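Regulatory protein BlaR1 (Bacillus licheniformis, PDB 1NRF) probably senses beta-lactam antibiotics outside the cell through its C-terminal penicillin-binding sensor domain, the part in this crystal, and relays the signal to the cytoplasm. Local coordinates at residues A[72-76]-A[77-81]; A[218-222]-A[223-227]. All coordinates share one frame; numbering follows the deposited sequence.

Interaction 1 of 2, residues A[72-76]-A[77-81]; sequences LALES and GIITK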
loop_
_atom_site.group_PDB
_atom_site.type_symbol
_atom_site.label_atom_id
_atom_site.label_comp_id
_atom_site.label_asym_id
_atom_site.label_seq_id
_atom_site.Cartn_x
_atom_site.Cartn_y
_atom_site.Cartn_z
ATOM N N LEU A 72 2.211 -6.513 11.725
ATOM C CA LEU A 72 2.623 -7.776 12.307
ATOM C C LEU A 72 3.716 -7.492 13.332
ATOM O O LEU A 72 3.699 -8.053 14.425
ATOM C CB LEU A 72 3.152 -8.728 11.230
ATOM C CG LEU A 72 3.774 -10.031 11.752
ATOM C CD1 LEU A 72 2.710 -10.871 12.446
ATOM C CD2 LEU A 72 4.404 -10.807 10.611
ATOM N N ALA A 73 4.652 -6.612 12.978
ATOM C CA ALA A 73 5.756 -6.262 13.867
ATOM C C ALA A 73 5.264 -5.728 15.213
ATOM O O ALA A 73 5.800 -6.080 16.268
ATOM C CB ALA A 73 6.659 -5.239 13.197
ATOM N N LEU A 74 4.249 -4.874 15.173
ATOM C CA LEU A 74 3.681 -4.309 16.390
ATOM C C LEU A 74 2.966 -5.394 17.201
ATOM O O LEU A 74 3.170 -5.528 18.409
ATOM C CB LEU A 74 2.694 -3.190 16.036
ATOM C CG LEU A 74 3.307 -1.925 15.434
ATOM C CD1 LEU A 74 2.204 -1.001 14.923
ATOM C CD2 LEU A 74 4.174 -1.228 16.496
ATOM N N GLU A 75 2.123 -6.161 16.521
ATOM C CA GLU A 75 1.366 -7.237 17.146
ATOM C C GLU A 75 2.244 -8.279 17.827
ATOM O O GLU A 75 1.800 -8.949 18.760
ATOM C CB GLU A 75 0.487 -7.921 16.098
ATOM C CG GLU A 75 -0.849 -7.242 15.877
ATOM C CD GLU A 75 -1.768 -7.419 17.065
ATOM O OE1 GLU A 75 -1.953 -8.582 17.493
ATOM O OE2 GLU A 75 -2.308 -6.410 17.568
ATOM N N SER A 76 3.481 -8.416 17.352
ATOM C CA SER A 76 4.434 -9.381 17.898
ATOM C C SER A 76 5.266 -8.812 19.044
ATOM O O SER A 76 5.936 -9.553 19.763
ATOM C CB SER A 76 5.384 -9.867 16.800
ATOM O OG SER A 76 4.750 -10.796 15.945
ATOM N N GLY A 77 5.225 -7.495 19.204
ATOM C CA GLY A 77 5.998 -6.865 20.250
ATOM C C GLY A 77 7.402 -6.545 19.772
ATOM O O GLY A 77 8.236 -6.073 20.551
ATOM N N ILE A 78 7.672 -6.800 18.492
ATOM C CA ILE A 78 8.990 -6.521 17.915
ATOM C C ILE A 78 9.316 -5.029 18.013
ATOM O O ILE A 78 10.482 -4.646 18.090
ATOM C CB ILE A 78 9.066 -6.959 16.432
ATOM C CG1 ILE A 78 8.791 -8.459 16.317
ATOM C CG2 ILE A 78 10.439 -6.648 15.861
ATOM C CD1 ILE A 78 9.666 -9.326 17.206
ATOM N N ILE A 79 8.272 -4.202 17.997
ATOM C CA ILE A 79 8.402 -2.753 18.110
ATOM C C ILE A 79 7.141 -2.223 18.774
ATOM O O ILE A 79 6.125 -2.915 18.828
ATOM C CB ILE A 79 8.564 -2.056 16.726
ATOM C CG1 ILE A 79 7.458 -2.507 15.768
ATOM C CG2 ILE A 79 9.926 -2.363 16.140
ATOM C CD1 ILE A 79 7.519 -1.826 14.434
ATOM N N THR A 80 7.211 -0.996 19.281
ATOM C CA THR A 80 6.071 -0.368 19.944
ATOM C C THR A 80 5.922 1.073 19.480
ATOM O O THR A 80 6.838 1.641 18.897
ATOM C CB THR A 80 6.236 -0.370 21.492
ATOM O OG1 THR A 80 7.511 0.182 21.838
ATOM C CG2 THR A 80 6.147 -1.777 22.044
ATOM N N LYS A 81 4.759 1.659 19.739
ATOM C CA LYS A 81 4.482 3.043 19.365
ATOM C C LYS A 81 5.595 3.967 19.856
ATOM O O LYS A 81 6.017 4.881 19.145
ATOM C CB LYS A 81 3.137 3.473 19.973
ATOM C CG LYS A 81 2.965 4.972 20.272
ATOM C CD LYS A 81 2.901 5.834 19.009
ATOM C CE LYS A 81 2.587 7.298 19.344
ATOM N NZ LYS A 81 2.635 8.199 18.153
HETATM O O HOH W 1 4.350 -3.986 20.477
#

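Interaction 2 of 2, residues A[218-222]-A[223-227]; sequences YVETA and DNTFF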
loop_
_atom_site.group_PDB
_atom_site.type_symbol
_atom_site.label_atom_id
_atom_site.label_comp_id
_atom_site.label_asym_id
_atom_site.label_seq_id
_atom_site.Cartn_x
_atom_site.Cartn_y
_atom_site.Cartn_z
ATOM N N TYR A 218 -6.592 5.491 1.525
ATOM C CA TYR A 218 -7.978 5.889 1.653
ATOM C C TYR A 218 -8.133 7.365 2.017
ATOM O O TYR A 218 -7.176 8.045 2.396
ATOM C CB TYR A 218 -8.673 4.988 2.685
ATOM C CG TYR A 218 -7.855 4.770 3.927
ATOM C CD1 TYR A 218 -7.894 5.682 4.981
ATOM C CD2 TYR A 218 -6.976 3.687 4.024
ATOM C CE1 TYR A 218 -7.077 5.525 6.100
ATOM C CE2 TYR A 218 -6.154 3.526 5.134
ATOM C CZ TYR A 218 -6.208 4.447 6.167
ATOM O OH TYR A 218 -5.385 4.307 7.253
ATOM N N VAL A 219 -9.347 7.861 1.848
ATOM C CA VAL A 219 -9.657 9.241 2.177
ATOM C C VAL A 219 -10.755 9.212 3.228
ATOM O O VAL A 219 -11.794 8.556 3.050
ATOM C CB VAL A 219 -10.158 10.029 0.946
ATOM C CG1 VAL A 219 -10.613 11.419 1.373
ATOM C CG2 VAL A 219 -9.048 10.136 -0.095
ATOM N N GLU A 220 -10.519 9.903 4.332
ATOM C CA GLU A 220 -11.512 9.951 5.386
ATOM C C GLU A 220 -12.212 11.297 5.390
ATOM O O GLU A 220 -11.562 12.335 5.526
ATOM C CB GLU A 220 -10.856 9.733 6.742
ATOM C CG GLU A 220 -9.947 8.537 6.782
ATOM C CD GLU A 220 -9.155 8.476 8.057
ATOM O OE1 GLU A 220 -9.697 7.982 9.070
ATOM O OE2 GLU A 220 -7.993 8.939 8.043
ATOM N N THR A 221 -13.533 11.277 5.225
ATOM C CA THR A 221 -14.310 12.510 5.269
ATOM C C THR A 221 -15.087 12.515 6.588
ATOM O O THR A 221 -14.915 11.626 7.437
ATOM C CB THR A 221 -15.305 12.645 4.078
ATOM O OG1 THR A 221 -16.330 11.641 4.169
ATOM C CG2 THR A 221 -14.554 12.526 2.737
ATOM N N ALA A 222 -15.933 13.522 6.763
ATOM C CA ALA A 222 -16.704 13.656 7.985
ATOM C C ALA A 222 -17.793 12.616 8.107
ATOM O O ALA A 222 -18.190 12.269 9.214
ATOM C CB ALA A 222 -17.306 15.053 8.074
ATOM N N ASP A 223 -18.274 12.110 6.979
ATOM C CA ASP A 223 -19.336 11.113 7.019
ATOM C C ASP A 223 -19.100 9.902 6.116
ATOM O O ASP A 223 -19.990 9.060 5.959
ATOM C CB ASP A 223 -20.667 11.777 6.656
ATOM C CG ASP A 223 -20.641 12.427 5.282
ATOM O OD1 ASP A 223 -19.533 12.681 4.758
ATOM O OD2 ASP A 223 -21.732 12.697 4.729
ATOM N N ASN A 224 -17.902 9.795 5.544
ATOM C CA ASN A 224 -17.605 8.686 4.641
ATOM C C ASN A 224 -16.109 8.340 4.585
ATOM O O ASN A 224 -15.264 9.071 5.102
ATOM C CB ASN A 224 -18.116 9.048 3.239
ATOM C CG ASN A 224 -18.503 7.837 2.411
ATOM O OD1 ASN A 224 -18.425 6.695 2.872
ATOM N ND2 ASN A 224 -18.930 8.085 1.176
ATOM N N THR A 225 -15.798 7.205 3.972
ATOM C CA THR A 225 -14.419 6.762 3.817
ATOM C C THR A 225 -14.269 6.132 2.442
ATOM O O THR A 225 -15.031 5.237 2.064
ATOM C CB THR A 225 -14.025 5.733 4.879
ATOM O OG1 THR A 225 -14.357 6.242 6.170
ATOM C CG2 THR A 225 -12.522 5.473 4.837
ATOM N N PHE A 226 -13.285 6.609 1.697
ATOM C CA PHE A 226 -13.039 6.112 0.357
ATOM C C PHE A 226 -11.749 5.322 0.324
ATOM O O PHE A 226 -10.712 5.817 0.747
ATOM C CB PHE A 226 -12.944 7.287 -0.630
ATOM C CG PHE A 226 -14.220 8.060 -0.777
ATOM C CD1 PHE A 226 -15.138 7.729 -1.775
ATOM C CD2 PHE A 226 -14.529 9.090 0.112
ATOM C CE1 PHE A 226 -16.355 8.409 -1.888
ATOM C CE2 PHE A 226 -15.744 9.781 0.017
ATOM C CZ PHE A 226 -16.661 9.442 -0.985
ATOM N N PHE A 227 -11.814 4.098 -0.188
ATOM C CA PHE A 227 -10.635 3.250 -0.299
ATOM C C PHE A 227 -10.249 3.183 -1.765
ATOM O O PHE A 227 -11.099 2.978 -2.622
ATOM C CB PHE A 227 -10.929 1.845 0.238
ATOM C CG PHE A 227 -11.229 1.808 1.712
ATOM C CD1 PHE A 227 -12.533 1.951 2.175
ATOM C CD2 PHE A 227 -10.201 1.659 2.635
ATOM C CE1 PHE A 227 -12.809 1.947 3.531
ATOM C CE2 PHE A 227 -10.464 1.655 3.995
ATOM C CZ PHE A 227 -11.774 1.801 4.447
HETATM O O HOH W 2 -13.844 8.528 7.972
#

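Interaction 1 of 2, residues A[72-76]-A[77-81]
The backbone of 72-76 is the last turn of a helix, and at G77 the chain leaves the helix and swings across its end. Two donors of 77-81 close the end: G77 N bonds to L74 O at 3.0 Å, with an N-H...O angle of 148°, and I78 N makes a weak bond to A73 O, also 3.0 Å long. Glycine suits the turning point because phi there is positive (87°), a value at which a CB would be jammed against the carbonyl oxygen of S76. L74 O has a second donor, a water at 2.8 Å that also gives a proton to I79 O, 2.6 Å from it, and so bridges helix end and loop.

Apolar side chains pack where the loop crosses the helix end. I79 places CG1 between its backbone N and carbonyl carbon (chi1 51°), and from there the extended branch carries CD1 to A73 CB, 3.7 Å away; the small alanine lets the loop come this close. On the neighbouring helix position, the CD2 branch of L74 crosses I79 at a slant and meets its CG1 at 3.6 Å. I78 lies along the other flank, its CG1 3.7 Å from S76 CB. The serine, at the exposed end, turns OG back for a weak bond of 3.3 Å to L72 O, a polar side chain serving a carbonyl of the last turn. Beyond the two segments, A73 and I78 rest on L119 of helix 113-123, and L74 on T182 and V183 of helix 177-187.

The two backbone bonds and the positive-phi glycine define a Schellman motif; A73 and I78, joined by the outer bond, also meet CB to CB. It caps helix 66-76 in a penicillin-binding transpeptidase fold.

Interaction 2 of 2, residues A[218-222]-A[223-227]
T221 and N224 face each other at the end of a beta hairpin, where strands 211-220 and 225-234 run antiparallel (174° between the short segments) and A222 and D223 make the turn. T221 N bonds to N224 O at 2.8 Å.

The T221 side chain completes this closure. Its CB lies 3.7 Å from N224 O. At the tip, OG1 sits between the backbone N and the carbonyl carbon (chi1 67°), which turns it inward to donate to N224 O at 2.9 Å and to accept a weak bond from D223 N. N224 O is thus gripped twice from one face of its carbonyl plane, OG1 standing well above that plane. The other branch, CG2, reaches the edge of the F226 ring, 4.0 Å from CE2. Threonine suits the place by offering a hydroxyl to the turn and a methyl to the ring.

On the sheet face of Y218 and F227 the two rings meet obliquely, centroids 5.6 Å apart, and each packs edge-to-face with Y169 of helix 158-170. N224 ND2 reaches N41 OD1. Between the strands, V219 O receives F226 N at 2.8 Å in its carbonyl plane and also touches T225 CA at 3.3 Å.

Interactions 1 and 2 do not touch: their centres are 27 Å apart and their nearest atoms about 12 Å. Each is a turn of the chain in the same transpeptidase-like domain, one capping a helix in the helical part, the other joining two strands of the central sheet. Both lie away from the annotated active site, but each is tied to it by an element or its neighbour. Helix 66-76, which interaction 1 ends, begins at K66, just after S63, the probable acylated serine; the pair fits an SxxK motif. Strand 211-220, the first arm of the hairpin, pairs with strand 195-205, which contains K200 of a probable KTG motif. Helices 158-170 and 177-187 contact interactions 2 and 1, respectively.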